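PDB 3MWB: prephenate dehydratase from Arthrobacter aurescens, which probably catalyses the decarboxylation and dehydration of prephenate to phenylpyruvate in L-phenylalanine biosynthesis, and binds L-phenylalanine in pockets of its ACT domain. Local coordinates for residues 9-12 / 13-17; 38-41 / 42-46; 22-26 / 27-31; 304-307 / 308-312. All coordinates share one frame; numbering follows the deposited sequence.

Contact 1: 9-12 / 13-17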
loop_
_atom_site.group_PDB
_atom_site.type_symbol
_atom_site.label_atom_id
_atom_site.label_comp_id
_atom_site.label_asym_id
_atom_site.label_seq_id
_atom_site.Cartn_x
_atom_site.Cartn_y
_atom_site.Cartn_z
ATOM N N TYR A 9 -27.735 -26.467 -23.993
ATOM C CA TYR A 9 -26.467 -26.388 -23.312
ATOM C C TYR A 9 -25.403 -27.097 -24.102
ATOM O O TYR A 9 -25.671 -28.116 -24.744
ATOM C CB TYR A 9 -26.565 -27.062 -21.952
ATOM C CG TYR A 9 -27.459 -26.360 -20.979
ATOM C CD1 TYR A 9 -27.192 -25.051 -20.579
ATOM C CD2 TYR A 9 -28.572 -27.006 -20.438
ATOM C CE1 TYR A 9 -28.016 -24.403 -19.676
ATOM C CE2 TYR A 9 -29.404 -26.358 -19.533
ATOM C CZ TYR A 9 -29.117 -25.062 -19.157
ATOM O OH TYR A 9 -29.926 -24.422 -18.254
ATOM N N THR A 10 -24.192 -26.559 -24.055
ATOM C CA THR A 10 -23.029 -27.309 -24.426
ATOM C C THR A 10 -22.229 -27.613 -23.149
ATOM O O THR A 10 -22.481 -27.037 -22.093
ATOM C CB THR A 10 -22.152 -26.579 -25.454
ATOM O OG1 THR A 10 -21.635 -25.369 -24.888
ATOM C CG2 THR A 10 -22.963 -26.247 -26.730
ATOM N N PHE A 11 -21.284 -28.532 -23.264
ATOM C CA PHE A 11 -20.401 -28.900 -22.168
ATOM C C PHE A 11 -19.196 -29.595 -22.746
ATOM O O PHE A 11 -19.214 -30.038 -23.908
ATOM C CB PHE A 11 -21.094 -29.797 -21.134
ATOM C CG PHE A 11 -21.551 -31.131 -21.665
ATOM C CD1 PHE A 11 -22.736 -31.243 -22.390
ATOM C CD2 PHE A 11 -20.806 -32.283 -21.424
ATOM C CE1 PHE A 11 -23.159 -32.468 -22.855
ATOM C CE2 PHE A 11 -21.226 -33.519 -21.891
ATOM C CZ PHE A 11 -22.399 -33.615 -22.608
ATOM N N LEU A 12 -18.146 -29.678 -21.932
ATOM C CA LEU A 12 -16.939 -30.371 -22.320
ATOM C C LEU A 12 -17.256 -31.867 -22.366
ATOM O O LEU A 12 -17.592 -32.469 -21.352
ATOM C CB LEU A 12 -15.803 -30.080 -21.330
ATOM C CG LEU A 12 -14.423 -30.672 -21.652
ATOM C CD1 LEU A 12 -13.862 -30.155 -22.983
ATOM C CD2 LEU A 12 -13.430 -30.383 -20.524
ATOM N N GLY A 13 -17.191 -32.440 -23.561
ATOM C CA GLY A 13 -17.532 -33.837 -23.751
ATOM C C GLY A 13 -16.338 -34.733 -23.511
ATOM O O GLY A 13 -15.270 -34.256 -23.094
ATOM N N PRO A 14 -16.500 -36.038 -23.786
ATOM C CA PRO A 14 -17.721 -36.615 -24.346
ATOM C C PRO A 14 -18.835 -36.820 -23.301
ATOM O O PRO A 14 -18.732 -36.341 -22.182
ATOM C CB PRO A 14 -17.236 -37.953 -24.930
ATOM C CG PRO A 14 -16.004 -38.318 -24.089
ATOM C CD PRO A 14 -15.498 -37.061 -23.434
ATOM N N GLN A 15 -19.907 -37.515 -23.681
ATOM C CA GLN A 15 -20.973 -37.823 -22.734
ATOM C C GLN A 15 -20.444 -38.748 -21.621
ATOM O O GLN A 15 -19.488 -39.507 -21.822
ATOM C CB GLN A 15 -22.213 -38.391 -23.454
ATOM C CG GLN A 15 -22.910 -37.348 -24.358
ATOM C CD GLN A 15 -24.261 -37.795 -24.925
ATOM O OE1 GLN A 15 -24.621 -38.972 -24.865
ATOM N NE2 GLN A 15 -25.014 -36.841 -25.487
ATOM N N GLY A 16 -21.025 -38.640 -20.428
ATOM C CA GLY A 16 -20.670 -39.552 -19.329
ATOM C C GLY A 16 -19.484 -39.146 -18.471
ATOM O O GLY A 16 -19.128 -39.848 -17.496
ATOM N N THR A 17 -18.868 -38.016 -18.821
ATOM C CA THR A 17 -17.797 -37.434 -18.004
ATOM C C THR A 17 -18.348 -36.836 -16.710
ATOM O O THR A 17 -19.563 -36.693 -16.532
ATOM C CB THR A 17 -17.055 -36.299 -18.764
ATOM O OG1 THR A 17 -18.021 -35.368 -19.271
ATOM C CG2 THR A 17 -16.253 -36.865 -19.953
HETATM O O HOH W 1 -15.376 -33.361 -19.481
#
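The ring of Phe11 reaches forward from near the end of strand 8-12 and lays its far edge against the turn that follows. From CB the chain turns at chi1 63°, which sets CG between the backbone N and the carbonyl carbon and swings the ring toward Pro14 and Gln15. Farther out, CE2 lies 4.1 Å from Gly13 CA, which approaches obliquely, and 3.8 Å from Pro14 O, which sits at the ring edge near its plane. The outermost atom, CZ, meets Gln15 CG at 4.2 Å, again at the edge. In the conformer given, the Gln15 chain runs past the ring edge at about a right angle to the Phe11 side chain.

Leu12 ends the strand, and its carbonyl faces the return of the loop. A water donates to Leu12 O at 3.0 Å and makes a weak hydrogen bond with Thr17 OG1, bridging the strand end and the turn. The loop reverses through a cis peptide before Pro14 and a type II beta turn from Pro14 to Thr17, in which Gly16 supplies the residue with positive phi. Thr17 is the N-cap of the next helix, its OG1 weakly accepting from Glu20 N.

Strand 8-12 runs between the parallel strands 33-37 and 54-60, and the loop passes from its C-terminal end into helix 18-23. Phe11 fills the angle between these elements, touching Arg34 and Pro36 of one neighbouring strand, Met56 of the other, and Glu20 and Leu23 of the helix.

Contact 2: 38-41 / 42-46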
loop_
_atom_site.group_PDB
_atom_site.type_symbol
_atom_site.label_atom_id
_atom_site.label_comp_id
_atom_site.label_asym_id
_atom_site.label_seq_id
_atom_site.Cartn_x
_atom_site.Cartn_y
_atom_site.Cartn_z
ATOM N N THR A 38 -15.998 -31.162 -28.155
ATOM C CA THR A 38 -14.627 -31.676 -28.139
ATOM C C THR A 38 -13.770 -31.014 -27.064
ATOM O O THR A 38 -13.022 -31.686 -26.355
ATOM C CB THR A 38 -13.934 -31.409 -29.502
ATOM O OG1 THR A 38 -14.623 -32.105 -30.548
ATOM C CG2 THR A 38 -12.503 -31.878 -29.467
ATOM N N ASN A 39 -13.845 -29.686 -26.986
ATOM C CA ASN A 39 -13.039 -28.940 -26.024
ATOM C C ASN A 39 -13.774 -27.738 -25.459
ATOM O O ASN A 39 -14.892 -27.418 -25.883
ATOM C CB ASN A 39 -11.648 -28.577 -26.611
ATOM C CG ASN A 39 -11.733 -27.794 -27.899
ATOM O OD1 ASN A 39 -12.627 -26.981 -28.086
ATOM N ND2 ASN A 39 -10.781 -28.034 -28.806
ATOM N N VAL A 40 -13.163 -27.097 -24.464
ATOM C CA VAL A 40 -13.743 -25.910 -23.877
ATOM C C VAL A 40 -14.005 -24.793 -24.897
ATOM O O VAL A 40 -15.075 -24.173 -24.850
ATOM C CB VAL A 40 -12.910 -25.410 -22.649
ATOM C CG1 VAL A 40 -13.189 -23.951 -22.353
ATOM C CG2 VAL A 40 -13.228 -26.295 -21.442
ATOM N N ASN A 41 -13.056 -24.526 -25.799
ATOM C CA ASN A 41 -13.274 -23.451 -26.755
ATOM C C ASN A 41 -14.493 -23.719 -27.633
ATOM O O ASN A 41 -15.325 -22.839 -27.800
ATOM C CB ASN A 41 -12.058 -23.132 -27.626
ATOM C CG ASN A 41 -12.208 -21.772 -28.331
ATOM O OD1 ASN A 41 -12.331 -20.721 -27.669
ATOM N ND2 ASN A 41 -12.248 -21.787 -29.665
ATOM N N THR A 42 -14.603 -24.941 -28.154
ATOM C CA THR A 42 -15.746 -25.347 -28.974
ATOM C C THR A 42 -17.057 -25.195 -28.213
ATOM O O THR A 42 -18.059 -24.743 -28.788
ATOM C CB THR A 42 -15.573 -26.784 -29.505
ATOM O OG1 THR A 42 -14.434 -26.815 -30.374
ATOM C CG2 THR A 42 -16.792 -27.222 -30.320
ATOM N N ALA A 43 -17.052 -25.551 -26.925
ATOM C CA ALA A 43 -18.251 -25.369 -26.088
ATOM C C ALA A 43 -18.663 -23.901 -26.047
ATOM O O ALA A 43 -19.849 -23.559 -26.226
ATOM C CB ALA A 43 -18.027 -25.907 -24.649
ATOM N N LEU A 44 -17.688 -23.031 -25.795
ATOM C CA LEU A 44 -17.959 -21.596 -25.655
ATOM C C LEU A 44 -18.288 -20.935 -26.990
ATOM O O LEU A 44 -19.122 -20.022 -27.060
ATOM C CB LEU A 44 -16.781 -20.891 -24.972
ATOM C CG LEU A 44 -16.518 -21.302 -23.503
ATOM C CD1 LEU A 44 -15.237 -20.658 -22.970
ATOM C CD2 LEU A 44 -17.666 -20.940 -22.575
ATOM N N GLU A 45 -17.619 -21.398 -28.036
ATOM C CA GLU A 45 -17.829 -20.924 -29.387
ATOM C C GLU A 45 -19.310 -21.006 -29.735
ATOM O O GLU A 45 -19.882 -20.051 -30.262
ATOM C CB GLU A 45 -17.085 -21.853 -30.314
ATOM C CG GLU A 45 -16.465 -21.247 -31.485
ATOM C CD GLU A 45 -15.514 -22.232 -32.124
ATOM O OE1 GLU A 45 -15.868 -22.792 -33.186
ATOM O OE2 GLU A 45 -14.430 -22.474 -31.534
ATOM N N ARG A 46 -19.932 -22.142 -29.422
ATOM C CA ARG A 46 -21.342 -22.337 -29.756
ATOM C C ARG A 46 -22.218 -21.293 -29.054
ATOM O O ARG A 46 -23.150 -20.750 -29.656
ATOM C CB ARG A 46 -21.806 -23.778 -29.452
#
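Asn39 OD1 takes two hydrogen bonds from a single residue, Thr42. The backbone N of Thr42 donates to Asn39 OD1 at 2.8 Å, in a bond that lies nearly along the C=O axis (172° at the oxygen). The hydroxyl Thr42 OG1 gives its proton to the same Asn39 OD1 at 2.9 Å, arriving from above the carbonyl plane. Two torsions make this grip possible: chi1 of 57° folds the Asn39 amide back over the first turn, and chi1 of Thr42 places OG1 beside its own backbone N. Replacing Asn39 by an alanine would probably leave Thr42 N without its capping acceptor and set the Thr42 hydroxyl free to turn.

Behind the cap the regular helical backbone bonds begin, with Ala43 N to Asn39 O at 3.0 Å, Leu44 N to Val40 O and Glu45 N to Asn41 O. On the outer side, Asn41 ND2 comes within 3.0 Å of Glu45 OE2, but the angle is poor for a hydrogen bond and the amide and carboxylate planes are 59° apart. The main partner of that carboxylate is instead Arg119 of the second subunit, which forms a salt bridge with Glu45 OE2.

On the buried side, Val40 and Leu44 lie side by side and point the same way, with Val40 CG1 3.9 Å from Leu44 CD1. They pack on strand 54-60 and helix 67-73, while Ala43 rests on Cys37. This is a classic asparagine N-cap, starting helix 40-48 soon after strand 33-37 in the alpha/beta prephenate dehydratase domain, with the helix's outer side turned to a neighbouring subunit.

Contact 3: 22-26 / 27-31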
loop_
_atom_site.group_PDB
_atom_site.type_symbol
_atom_site.label_atom_id
_atom_site.label_comp_id
_atom_site.label_asym_id
_atom_site.label_seq_id
_atom_site.Cartn_x
_atom_site.Cartn_y
_atom_site.Cartn_z
ATOM N N ALA A 22 -22.217 -32.964 -13.893
ATOM C CA ALA A 22 -22.380 -31.635 -13.291
ATOM C C ALA A 22 -23.464 -30.792 -13.960
ATOM O O ALA A 22 -24.253 -30.146 -13.284
ATOM C CB ALA A 22 -21.053 -30.890 -13.315
ATOM N N LEU A 23 -23.479 -30.772 -15.290
ATOM C CA LEU A 23 -24.570 -30.137 -16.030
ATOM C C LEU A 23 -25.903 -30.730 -15.613
ATOM O O LEU A 23 -26.897 -30.017 -15.467
ATOM C CB LEU A 23 -24.383 -30.345 -17.540
ATOM C CG LEU A 23 -25.413 -29.703 -18.477
ATOM C CD1 LEU A 23 -25.646 -28.210 -18.143
ATOM C CD2 LEU A 23 -24.973 -29.882 -19.930
HETATM N N MSE A 24 -25.902 -32.044 -15.416
HETATM C CA MSE A 24 -27.111 -32.803 -15.077
HETATM C C MSE A 24 -27.776 -32.342 -13.782
HETATM O O MSE A 24 -28.970 -32.590 -13.566
HETATM C CB MSE A 24 -26.800 -34.302 -15.002
HETATM C CG MSE A 24 -26.767 -34.985 -16.355
HETATM SE SE MSE A 24 -28.443 -34.706 -17.298
HETATM C CE MSE A 24 -28.546 -32.788 -17.100
ATOM N N GLN A 25 -26.999 -31.667 -12.923
ATOM C CA GLN A 25 -27.476 -31.175 -11.616
ATOM C C GLN A 25 -28.143 -29.794 -11.695
ATOM O O GLN A 25 -28.830 -29.379 -10.768
ATOM C CB GLN A 25 -26.340 -31.160 -10.567
ATOM C CG GLN A 25 -25.580 -29.824 -10.427
ATOM C CD GLN A 25 -24.753 -29.720 -9.150
ATOM O OE1 GLN A 25 -24.136 -30.684 -8.710
ATOM N NE2 GLN A 25 -24.727 -28.532 -8.562
ATOM N N VAL A 26 -27.922 -29.074 -12.798
ATOM C CA VAL A 26 -28.530 -27.738 -12.987
ATOM C C VAL A 26 -30.027 -27.879 -13.237
ATOM O O VAL A 26 -30.424 -28.691 -14.067
ATOM C CB VAL A 26 -27.898 -26.984 -14.179
ATOM C CG1 VAL A 26 -28.414 -25.546 -14.252
ATOM C CG2 VAL A 26 -26.379 -27.014 -14.080
ATOM N N PRO A 27 -30.870 -27.098 -12.523
ATOM C CA PRO A 27 -32.341 -27.254 -12.672
ATOM C C PRO A 27 -32.801 -27.169 -14.132
ATOM O O PRO A 27 -32.312 -26.321 -14.873
ATOM C CB PRO A 27 -32.905 -26.076 -11.872
ATOM C CG PRO A 27 -31.843 -25.761 -10.853
ATOM C CD PRO A 27 -30.518 -26.084 -11.505
ATOM N N GLY A 28 -33.707 -28.061 -14.537
ATOM C CA GLY A 28 -34.218 -28.109 -15.909
ATOM C C GLY A 28 -33.321 -28.784 -16.946
ATOM O O GLY A 28 -33.761 -29.038 -18.072
ATOM N N ALA A 29 -32.077 -29.095 -16.579
ATOM C CA ALA A 29 -31.098 -29.588 -17.557
ATOM C C ALA A 29 -31.316 -31.030 -18.003
ATOM O O ALA A 29 -31.030 -31.372 -19.154
ATOM C CB ALA A 29 -29.673 -29.392 -17.061
ATOM N N ALA A 30 -31.821 -31.868 -17.096
ATOM C CA ALA A 30 -32.099 -33.280 -17.400
ATOM C C ALA A 30 -33.081 -33.457 -18.562
ATOM O O ALA A 30 -33.079 -34.495 -19.232
ATOM C CB ALA A 30 -32.604 -34.009 -16.152
ATOM N N ASP A 31 -33.916 -32.442 -18.784
ATOM C CA ASP A 31 -34.881 -32.449 -19.878
ATOM C C ASP A 31 -34.550 -31.418 -20.958
ATOM O O ASP A 31 -35.374 -31.148 -21.834
ATOM C CB ASP A 31 -36.304 -32.239 -19.340
#
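Ala29 CB points back into the bend left by the end of helix 18-23 and is enclosed by Leu23, Met24 and Val26. Met24 is a selenomethionine; in the conformer given, its methyl CE lies 3.6 Å from Ala29 CB. That side chain curls to get there: its bends at chi2 and chi3 carry CE over the backbone, 3.4 Å from Ala30 N. Val26 CB approaches Ala29 CB at 4.2 Å and Leu23 CD1 adds a looser contact. Val26 CG1 also packs on Pro27 CD at 3.5 Å, the valine crossing the proline ring at about a right angle.

Two successive reversals shape this connection. A type I beta turn from Leu23 to Val26 leads out of the helix, and a type II beta turn from Val26 to Ala29 follows, with Pro27 and Gly28 at its corners. The segment thus joins helix 18-23 to strand 33-37 of the dehydratase domain, and its inner side rests on the sheet: Leu23 and Ala29 on Tyr9, Leu23 and Val26 on Met56.

The polar framework is backbone. Ala29 N donates to Val26 O at 3.0 Å and closes the second turn, the donor tilted 28° from the carbonyl plane; Val26 N reaches Leu23 O in the first. At the margin, Arg34 NH1 from strand 33-37 hydrogen-bonds to Ala29 O and more weakly to Ala30 O.

Contact 4: 304-307 / 308-312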
loop_
_atom_site.group_PDB
_atom_site.type_symbol
_atom_site.label_atom_id
_atom_site.label_comp_id
_atom_site.label_asym_id
_atom_site.label_seq_id
_atom_site.Cartn_x
_atom_site.Cartn_y
_atom_site.Cartn_z
ATOM N N ALA A 304 -23.271 11.726 -0.206
ATOM C CA ALA A 304 -24.114 12.849 0.208
ATOM C C ALA A 304 -23.270 13.950 0.858
ATOM O O ALA A 304 -23.531 15.133 0.648
ATOM C CB ALA A 304 -25.203 12.389 1.142
ATOM N N TRP A 305 -22.257 13.562 1.634
ATOM C CA TRP A 305 -21.370 14.557 2.219
ATOM C C TRP A 305 -20.632 15.319 1.117
ATOM O O TRP A 305 -20.636 16.534 1.120
ATOM C CB TRP A 305 -20.402 13.928 3.222
ATOM C CG TRP A 305 -19.484 14.901 3.912
ATOM C CD1 TRP A 305 -19.839 15.876 4.814
ATOM C CD2 TRP A 305 -18.052 14.976 3.782
ATOM N NE1 TRP A 305 -18.716 16.546 5.245
ATOM C CE2 TRP A 305 -17.610 16.017 4.633
ATOM C CE3 TRP A 305 -17.104 14.266 3.032
ATOM C CZ2 TRP A 305 -16.254 16.366 4.754
ATOM C CZ3 TRP A 305 -15.759 14.611 3.152
ATOM C CH2 TRP A 305 -15.352 15.665 4.003
ATOM N N VAL A 306 -20.031 14.616 0.160
ATOM C CA VAL A 306 -19.342 15.301 -0.921
ATOM C C VAL A 306 -20.321 16.171 -1.706
ATOM O O VAL A 306 -19.979 17.308 -2.084
ATOM C CB VAL A 306 -18.554 14.341 -1.831
ATOM C CG1 VAL A 306 -17.816 15.110 -2.896
ATOM C CG2 VAL A 306 -17.548 13.526 -0.979
ATOM N N ASP A 307 -21.531 15.679 -1.916
ATOM C CA ASP A 307 -22.503 16.487 -2.615
ATOM C C ASP A 307 -22.789 17.826 -1.918
ATOM O O ASP A 307 -22.924 18.856 -2.591
ATOM C CB ASP A 307 -23.796 15.730 -2.866
ATOM C CG ASP A 307 -24.578 16.343 -3.983
ATOM O OD1 ASP A 307 -23.938 16.830 -4.941
ATOM O OD2 ASP A 307 -25.817 16.378 -3.906
ATOM N N SER A 308 -22.860 17.807 -0.583
ATOM C CA SER A 308 -23.133 19.014 0.189
ATOM C C SER A 308 -22.028 20.051 -0.014
ATOM O O SER A 308 -22.307 21.247 -0.095
ATOM C CB SER A 308 -23.338 18.701 1.673
ATOM O OG SER A 308 -22.137 18.263 2.297
ATOM N N ILE A 309 -20.787 19.581 -0.119
ATOM C CA ILE A 309 -19.640 20.452 -0.394
ATOM C C ILE A 309 -19.704 21.046 -1.792
ATOM O O ILE A 309 -19.544 22.270 -1.981
ATOM C CB ILE A 309 -18.324 19.677 -0.242
ATOM C CG1 ILE A 309 -18.114 19.297 1.224
ATOM C CG2 ILE A 309 -17.164 20.487 -0.800
ATOM C CD1 ILE A 309 -17.067 18.213 1.466
ATOM N N LEU A 310 -19.942 20.187 -2.781
ATOM C CA LEU A 310 -19.993 20.645 -4.169
ATOM C C LEU A 310 -21.087 21.668 -4.360
ATOM O O LEU A 310 -20.868 22.711 -4.979
ATOM C CB LEU A 310 -20.179 19.481 -5.147
ATOM C CG LEU A 310 -19.102 18.388 -5.166
ATOM C CD1 LEU A 310 -19.540 17.230 -6.051
ATOM C CD2 LEU A 310 -17.741 18.932 -5.603
ATOM N N LYS A 311 -22.261 21.373 -3.816
ATOM C CA LYS A 311 -23.450 22.172 -4.092
ATOM C C LYS A 311 -23.676 23.342 -3.134
ATOM O O LYS A 311 -24.395 24.280 -3.471
ATOM C CB LYS A 311 -24.685 21.269 -4.143
ATOM C CG LYS A 311 -24.851 20.565 -5.478
ATOM C CD LYS A 311 -26.030 19.619 -5.481
ATOM C CE LYS A 311 -26.217 19.034 -6.867
ATOM N NZ LYS A 311 -27.415 18.163 -6.945
ATOM N N GLY A 312 -23.062 23.283 -1.949
ATOM C CA GLY A 312 -23.277 24.289 -0.897
ATOM C C GLY A 312 -22.586 25.624 -1.121
ATOM O O GLY A 312 -22.065 25.902 -2.204
#
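Ile309 CD1 sits over one face of the Trp305 indole, 3.8 Å from the centroid of the six-membered ring and only 9° off its normal, a CH-pi contact. With Trp305 CG anti to the backbone N (chi1 -178°), the indole lies where a residue one turn later can reach it. Without the indole, as with an alanine here, Ile309 CD1 would probably lose its aromatic surface and a gap would open toward the third subunit. A second apolar pair, Val306 CG1 and Leu310 CD1, runs side by side at 4.2 Å.

Among the hydrogen bonds, Trp305 O accepts twice: from Ile309 N at 3.3 Å, and from Ser308 OG at 2.6 Å, in the carbonyl plane and on a lone pair. Helical bonds from Leu310 N to Val306 O and from Lys311 N to Asp307 O continue the series.

The charged pair is loose. Asp307 OD2 and Lys311 NZ form a long salt bridge of 3.9 Å, and the lysine is poorly ordered.

His268 of the third subunit meets the Trp305 ring, while Val306 and Ile309 pack on Leu264 and Phe276 of that subunit. Trp305, Val306 and Ile309 thus face another chain, while Ser308 and Lys311 are exposed, consistent with an amphipathic helix.

Overall arrangement
Contacts 1, 3 and 2 follow one another along the chain within the first part of the dehydratase domain, grouped around strands 8-12 and 33-37 of one mixed sheet. Contact 1 touches both of the others: Thr10 OG1 probably hydrogen-bonds to Ala43 O of contact 2, and Phe11 CD1 packs on Leu23 CD2 of contact 3. Contacts 2 and 3 do not meet, their nearest atoms being about 9 Å apart. Contact 4 stands alone in the C-terminal helix 296-311, its centre 51 to 56 Å from the other three. Contacts 2 and 4 each adjoin another subunit, so the dehydratase domain and the C-terminal helix each contribute to subunit contacts in the four-chain assembly.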